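Local coordinates for protein muconate cycloisomerase (Azorhizobium caulinodans, PDB 3MY9) that belongs to the enolase superfamily, with a mandelate racemase/muconate lactonizing enzyme-type N-terminal domain beside a magnesium-binding TIM-barrel-like domain, at residues 173-185 against 208-220. Residues are numbered along the deposited sequence; the frame is centred on the assembly and turned at random.
Sequences PHAEELRILETMR and MKILRDVDAFRPT
The Phe217 ring lies flat over Leu181, whose CB sits above the ring centre in a CH-pi contact, 3.8 Å from the centroid. Leu178 crosses the ring at about a right angle, its CD2 3.9 Å from Phe217 CE2. Glu182 is bent at chi2 (79°), which brings its carboxylate to the ring edge, with OE2 3.5 Å from Phe217 CE1. Deeper in, Leu181 CD1 meets Val214 CG1, and both side chains rest on Leu196 of strand 193-197.

At the start of helix 174-188, His174 points its CG away from its own backbone N (chi1 -176°) and reaches Asp213. His174 NE2 donates to the anti lone pair of Asp213 OD2, 2.6 Å away. Ring and carboxylate are nearly coplanar. Ile210 CD1 covers one ring face over its centre, and Leu178 CG lies toward the rim of the opposite face. Asp213 OD1 also bridges to Arg218 of a second subunit.

At the other end, Arg185 grips Phe217 O side-on, with NE at 2.9 Å and NH2 at 3.1 Å. The carbonyl oxygen lies near the guanidinium plane. NH2 also donates to a water that bonds Thr220 OG1, and NH1 bonds Gly189 O and Ile192 O.

Helical segments 174-185 and 208-215 run 15° from parallel, on successive outer helices of the beta/alpha barrel. Polar bonds at both ends flank an apolar middle. The carboxylate would probably favour a positively charged imidazole, though the arginine of the second subunit competes for its charge. Arg185 satisfies a carbonyl where the chain turns out of its helix toward strand 222-223.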
loop_
_atom_site.group_PDB
_atom_site.type_symbol
_atom_site.label_atom_id
_atom_site.label_comp_id
_atom_site.label_asym_id
_atom_site.label_seq_id
_atom_site.Cartn_x
_atom_site.Cartn_y
_atom_site.Cartn_z
ATOM N N PRO A 173 19.337 32.776 -14.424
ATOM C CA PRO A 173 18.143 33.017 -13.629
ATOM C C PRO A 173 16.870 32.472 -14.321
ATOM O O PRO A 173 16.706 32.580 -15.546
ATOM C CB PRO A 173 18.090 34.549 -13.511
ATOM C CG PRO A 173 19.446 35.040 -13.900
ATOM C CD PRO A 173 19.952 34.033 -14.881
ATOM N N HIS A 174 16.000 31.877 -13.539
ATOM C CA HIS A 174 14.822 31.199 -14.079
ATOM C C HIS A 174 14.054 32.040 -15.102
ATOM O O HIS A 174 13.717 31.543 -16.179
ATOM C CB HIS A 174 13.913 30.811 -12.920
ATOM C CG HIS A 174 12.710 30.019 -13.322
ATOM N ND1 HIS A 174 12.792 28.852 -14.054
ATOM C CD2 HIS A 174 11.396 30.201 -13.040
ATOM C CE1 HIS A 174 11.580 28.355 -14.211
ATOM N NE2 HIS A 174 10.714 29.158 -13.614
ATOM N N ALA A 175 13.795 33.311 -14.770
ATOM C CA ALA A 175 13.111 34.232 -15.686
ATOM C C ALA A 175 13.773 34.292 -17.062
ATOM O O ALA A 175 13.082 34.284 -18.093
ATOM C CB ALA A 175 13.039 35.671 -15.078
ATOM N N GLU A 176 15.103 34.372 -17.079
ATOM C CA GLU A 176 15.849 34.428 -18.341
ATOM C C GLU A 176 15.697 33.121 -19.112
ATOM O O GLU A 176 15.513 33.137 -20.316
ATOM C CB GLU A 176 17.336 34.754 -18.110
ATOM C CG GLU A 176 18.165 34.961 -19.419
ATOM C CD GLU A 176 19.582 35.478 -19.172
ATOM O OE1 GLU A 176 19.962 35.669 -17.985
ATOM O OE2 GLU A 176 20.313 35.710 -20.169
ATOM N N GLU A 177 15.730 31.990 -18.410
ATOM C CA GLU A 177 15.567 30.701 -19.071
ATOM C C GLU A 177 14.158 30.581 -19.675
ATOM O O GLU A 177 14.000 30.005 -20.754
ATOM C CB GLU A 177 15.913 29.556 -18.114
ATOM C CG GLU A 177 17.407 29.619 -17.719
ATOM C CD GLU A 177 17.929 28.404 -16.974
ATOM O OE1 GLU A 177 17.153 27.745 -16.238
ATOM O OE2 GLU A 177 19.152 28.140 -17.105
ATOM N N LEU A 178 13.156 31.156 -19.012
ATOM C CA LEU A 178 11.788 31.151 -19.538
ATOM C C LEU A 178 11.653 31.982 -20.818
ATOM O O LEU A 178 10.978 31.555 -21.754
ATOM C CB LEU A 178 10.777 31.657 -18.495
ATOM C CG LEU A 178 10.479 30.773 -17.289
ATOM C CD1 LEU A 178 9.347 31.413 -16.420
ATOM C CD2 LEU A 178 10.090 29.387 -17.723
ATOM N N ARG A 179 12.266 33.169 -20.835
ATOM C CA ARG A 179 12.269 34.030 -22.031
ATOM C C ARG A 179 12.987 33.338 -23.202
ATOM O O ARG A 179 12.589 33.453 -24.360
ATOM C CB ARG A 179 12.967 35.383 -21.745
ATOM C CG ARG A 179 12.226 36.273 -20.742
ATOM C CD ARG A 179 12.753 37.742 -20.733
ATOM N NE ARG A 179 14.142 37.849 -20.263
ATOM C CZ ARG A 179 14.532 37.906 -18.983
ATOM N NH1 ARG A 179 13.645 37.864 -17.986
ATOM N NH2 ARG A 179 15.828 37.994 -18.691
ATOM N N ILE A 180 14.067 32.637 -22.892
ATOM C CA ILE A 180 14.763 31.819 -23.893
ATOM C C ILE A 180 13.845 30.744 -24.470
ATOM O O ILE A 180 13.736 30.616 -25.674
ATOM C CB ILE A 180 16.082 31.226 -23.343
ATOM C CG1 ILE A 180 17.156 32.333 -23.291
ATOM C CG2 ILE A 180 16.612 30.091 -24.251
ATOM C CD1 ILE A 180 18.387 31.981 -22.493
ATOM N N LEU A 181 13.139 30.021 -23.620
ATOM C CA LEU A 181 12.246 28.963 -24.096
ATOM C C LEU A 181 11.129 29.558 -24.923
ATOM O O LEU A 181 10.721 28.967 -25.922
ATOM C CB LEU A 181 11.650 28.171 -22.941
ATOM C CG LEU A 181 12.600 27.219 -22.196
ATOM C CD1 LEU A 181 12.001 26.864 -20.850
ATOM C CD2 LEU A 181 12.961 25.949 -23.035
ATOM N N GLU A 182 10.638 30.722 -24.504
ATOM C CA GLU A 182 9.600 31.417 -25.249
ATOM C C GLU A 182 10.082 31.794 -26.639
ATOM O O GLU A 182 9.337 31.635 -27.592
ATOM C CB GLU A 182 9.128 32.699 -24.537
ATOM C CG GLU A 182 7.720 33.141 -24.975
ATOM C CD GLU A 182 6.602 32.315 -24.294
ATOM O OE1 GLU A 182 6.365 32.492 -23.058
ATOM O OE2 GLU A 182 5.961 31.482 -24.997
ATOM N N THR A 183 11.306 32.318 -26.744
ATOM C CA THR A 183 11.862 32.693 -28.051
ATOM C C THR A 183 12.023 31.459 -28.935
ATOM O O THR A 183 11.701 31.501 -30.109
ATOM C CB THR A 183 13.232 33.399 -27.924
ATOM O OG1 THR A 183 13.130 34.517 -27.034
ATOM C CG2 THR A 183 13.756 33.842 -29.285
ATOM N N MET A 184 12.501 30.363 -28.358
ATOM C CA MET A 184 12.675 29.107 -29.105
ATOM C C MET A 184 11.362 28.519 -29.615
ATOM O O MET A 184 11.285 28.092 -30.764
ATOM C CB MET A 184 13.392 28.047 -28.261
ATOM C CG MET A 184 14.925 28.111 -28.294
ATOM S SD MET A 184 15.624 26.939 -27.110
ATOM C CE MET A 184 17.328 27.347 -27.058
ATOM N N ARG A 185 10.335 28.475 -28.772
ATOM C CA ARG A 185 9.033 27.957 -29.218
ATOM C C ARG A 185 8.370 28.937 -30.207
ATOM O O ARG A 185 7.709 28.497 -31.139
ATOM C CB ARG A 185 8.094 27.637 -28.037
ATOM C CG ARG A 185 8.433 26.333 -27.269
ATOM C CD ARG A 185 8.630 25.134 -28.179
ATOM N NE ARG A 185 8.616 23.876 -27.440
ATOM C CZ ARG A 185 8.993 22.690 -27.925
ATOM N NH1 ARG A 185 9.418 22.549 -29.191
ATOM N NH2 ARG A 185 8.920 21.624 -27.140
ATOM N N MET A 208 9.323 22.134 -7.765
ATOM C CA MET A 208 8.077 21.963 -8.551
ATOM C C MET A 208 7.610 23.218 -9.299
ATOM O O MET A 208 7.192 23.091 -10.448
ATOM C CB MET A 208 6.925 21.371 -7.755
ATOM C CG MET A 208 5.815 20.802 -8.713
ATOM S SD MET A 208 6.282 19.294 -9.578
ATOM C CE MET A 208 5.809 18.316 -8.152
ATOM N N LYS A 209 7.745 24.402 -8.688
ATOM C CA LYS A 209 7.397 25.647 -9.384
ATOM C C LYS A 209 8.308 25.852 -10.608
ATOM O O LYS A 209 7.851 26.326 -11.630
ATOM C CB LYS A 209 7.490 26.883 -8.483
ATOM C CG LYS A 209 6.375 27.060 -7.378
ATOM C CD LYS A 209 4.968 27.431 -7.949
ATOM C CE LYS A 209 3.987 27.860 -6.822
ATOM N NZ LYS A 209 2.610 28.235 -7.346
ATOM N N ILE A 210 9.592 25.519 -10.481
ATOM C CA ILE A 210 10.535 25.632 -11.598
ATOM C C ILE A 210 10.104 24.702 -12.722
ATOM O O ILE A 210 9.971 25.118 -13.871
ATOM C CB ILE A 210 11.992 25.274 -11.173
ATOM C CG1 ILE A 210 12.499 26.206 -10.054
ATOM C CG2 ILE A 210 12.929 25.272 -12.357
ATOM C CD1 ILE A 210 12.629 27.608 -10.440
ATOM N N LEU A 211 9.926 23.437 -12.385
ATOM C CA LEU A 211 9.561 22.401 -13.356
ATOM C C LEU A 211 8.199 22.644 -14.015
ATOM O O LEU A 211 8.043 22.384 -15.215
ATOM C CB LEU A 211 9.591 21.013 -12.715
ATOM C CG LEU A 211 10.980 20.548 -12.219
ATOM C CD1 LEU A 211 10.854 19.230 -11.449
ATOM C CD2 LEU A 211 11.935 20.412 -13.454
ATOM N N ARG A 212 7.233 23.143 -13.240
ATOM C CA ARG A 212 5.930 23.455 -13.786
ATOM C C ARG A 212 6.013 24.572 -14.800
ATOM O O ARG A 212 5.317 24.498 -15.854
ATOM C CB ARG A 212 4.879 23.766 -12.709
ATOM C CG ARG A 212 3.434 23.885 -13.284
ATOM C CD ARG A 212 2.418 24.210 -12.155
ATOM N NE ARG A 212 2.432 23.161 -11.136
ATOM C CZ ARG A 212 1.821 21.992 -11.240
ATOM N NH1 ARG A 212 1.092 21.701 -12.311
ATOM N NH2 ARG A 212 1.882 21.125 -10.230
ATOM N N ASP A 213 6.876 25.561 -14.550
ATOM C CA ASP A 213 7.053 26.642 -15.506
ATOM C C ASP A 213 7.602 26.120 -16.864
ATOM O O ASP A 213 7.143 26.534 -17.943
ATOM C CB ASP A 213 8.005 27.708 -14.961
ATOM C CG ASP A 213 7.396 28.555 -13.815
ATOM O OD1 ASP A 213 6.172 28.493 -13.576
ATOM O OD2 ASP A 213 8.179 29.261 -13.143
ATOM N N VAL A 214 8.589 25.224 -16.827
ATOM C CA VAL A 214 9.218 24.796 -18.079
ATOM C C VAL A 214 8.367 23.697 -18.750
ATOM O O VAL A 214 8.384 23.547 -19.964
ATOM C CB VAL A 214 10.675 24.371 -17.905
ATOM C CG1 VAL A 214 11.531 25.537 -17.309
ATOM C CG2 VAL A 214 10.771 23.127 -17.121
ATOM N N ASP A 215 7.564 22.990 -17.954
ATOM C CA ASP A 215 6.576 22.044 -18.479
ATOM C C ASP A 215 5.557 22.684 -19.440
ATOM O O ASP A 215 5.046 21.988 -20.316
ATOM C CB ASP A 215 5.876 21.279 -17.333
ATOM C CG ASP A 215 4.618 20.508 -17.805
ATOM O OD1 ASP A 215 4.737 19.323 -18.257
ATOM O OD2 ASP A 215 3.505 21.089 -17.712
ATOM N N ALA A 216 5.318 23.999 -19.346
ATOM C CA ALA A 216 4.343 24.687 -20.239
ATOM C C ALA A 216 4.846 24.781 -21.671
ATOM O O ALA A 216 4.054 24.979 -22.607
ATOM C CB ALA A 216 3.982 26.106 -19.713
ATOM N N PHE A 217 6.160 24.623 -21.862
ATOM C CA PHE A 217 6.744 24.648 -23.193
ATOM C C PHE A 217 6.800 23.262 -23.832
ATOM O O PHE A 217 7.336 23.091 -24.946
ATOM C CB PHE A 217 8.126 25.270 -23.085
ATOM C CG PHE A 217 8.076 26.712 -22.658
ATOM C CD1 PHE A 217 7.868 27.709 -23.596
ATOM C CD2 PHE A 217 8.144 27.059 -21.333
ATOM C CE1 PHE A 217 7.774 29.042 -23.206
ATOM C CE2 PHE A 217 8.062 28.385 -20.930
ATOM C CZ PHE A 217 7.874 29.376 -21.870
ATOM N N ARG A 218 6.282 22.265 -23.104
ATOM C CA ARG A 218 6.136 20.898 -23.617
ATOM C C ARG A 218 7.424 20.289 -24.092
ATOM O O ARG A 218 7.478 19.740 -25.170
ATOM C CB ARG A 218 5.100 20.838 -24.757
ATOM C CG ARG A 218 3.758 21.397 -24.329
ATOM C CD ARG A 218 2.654 21.114 -25.338
ATOM N NE ARG A 218 1.373 21.576 -24.797
ATOM C CZ ARG A 218 0.178 21.054 -25.090
ATOM N NH1 ARG A 218 0.055 20.034 -25.921
ATOM N NH2 ARG A 218 -0.906 21.560 -24.523
ATOM N N PRO A 219 8.481 20.366 -23.291
ATOM C CA PRO A 219 9.697 19.697 -23.769
ATOM C C PRO A 219 9.453 18.190 -23.938
ATOM O O PRO A 219 8.562 17.630 -23.307
ATOM C CB PRO A 219 10.692 19.967 -22.658
ATOM C CG PRO A 219 9.881 20.246 -21.463
ATOM C CD PRO A 219 8.644 20.903 -21.940
ATOM N N THR A 220 10.212 17.543 -24.810
ATOM C CA THR A 220 10.085 16.093 -25.009
ATOM C C THR A 220 10.394 15.353 -23.733
ATOM O O THR A 220 9.732 14.395 -23.421
ATOM C CB THR A 220 10.969 15.630 -26.177
ATOM O OG1 THR A 220 10.469 16.265 -27.343
ATOM C CG2 THR A 220 10.957 14.083 -26.372
HETATM O O HOH W 1 9.706 19.039 -28.080
#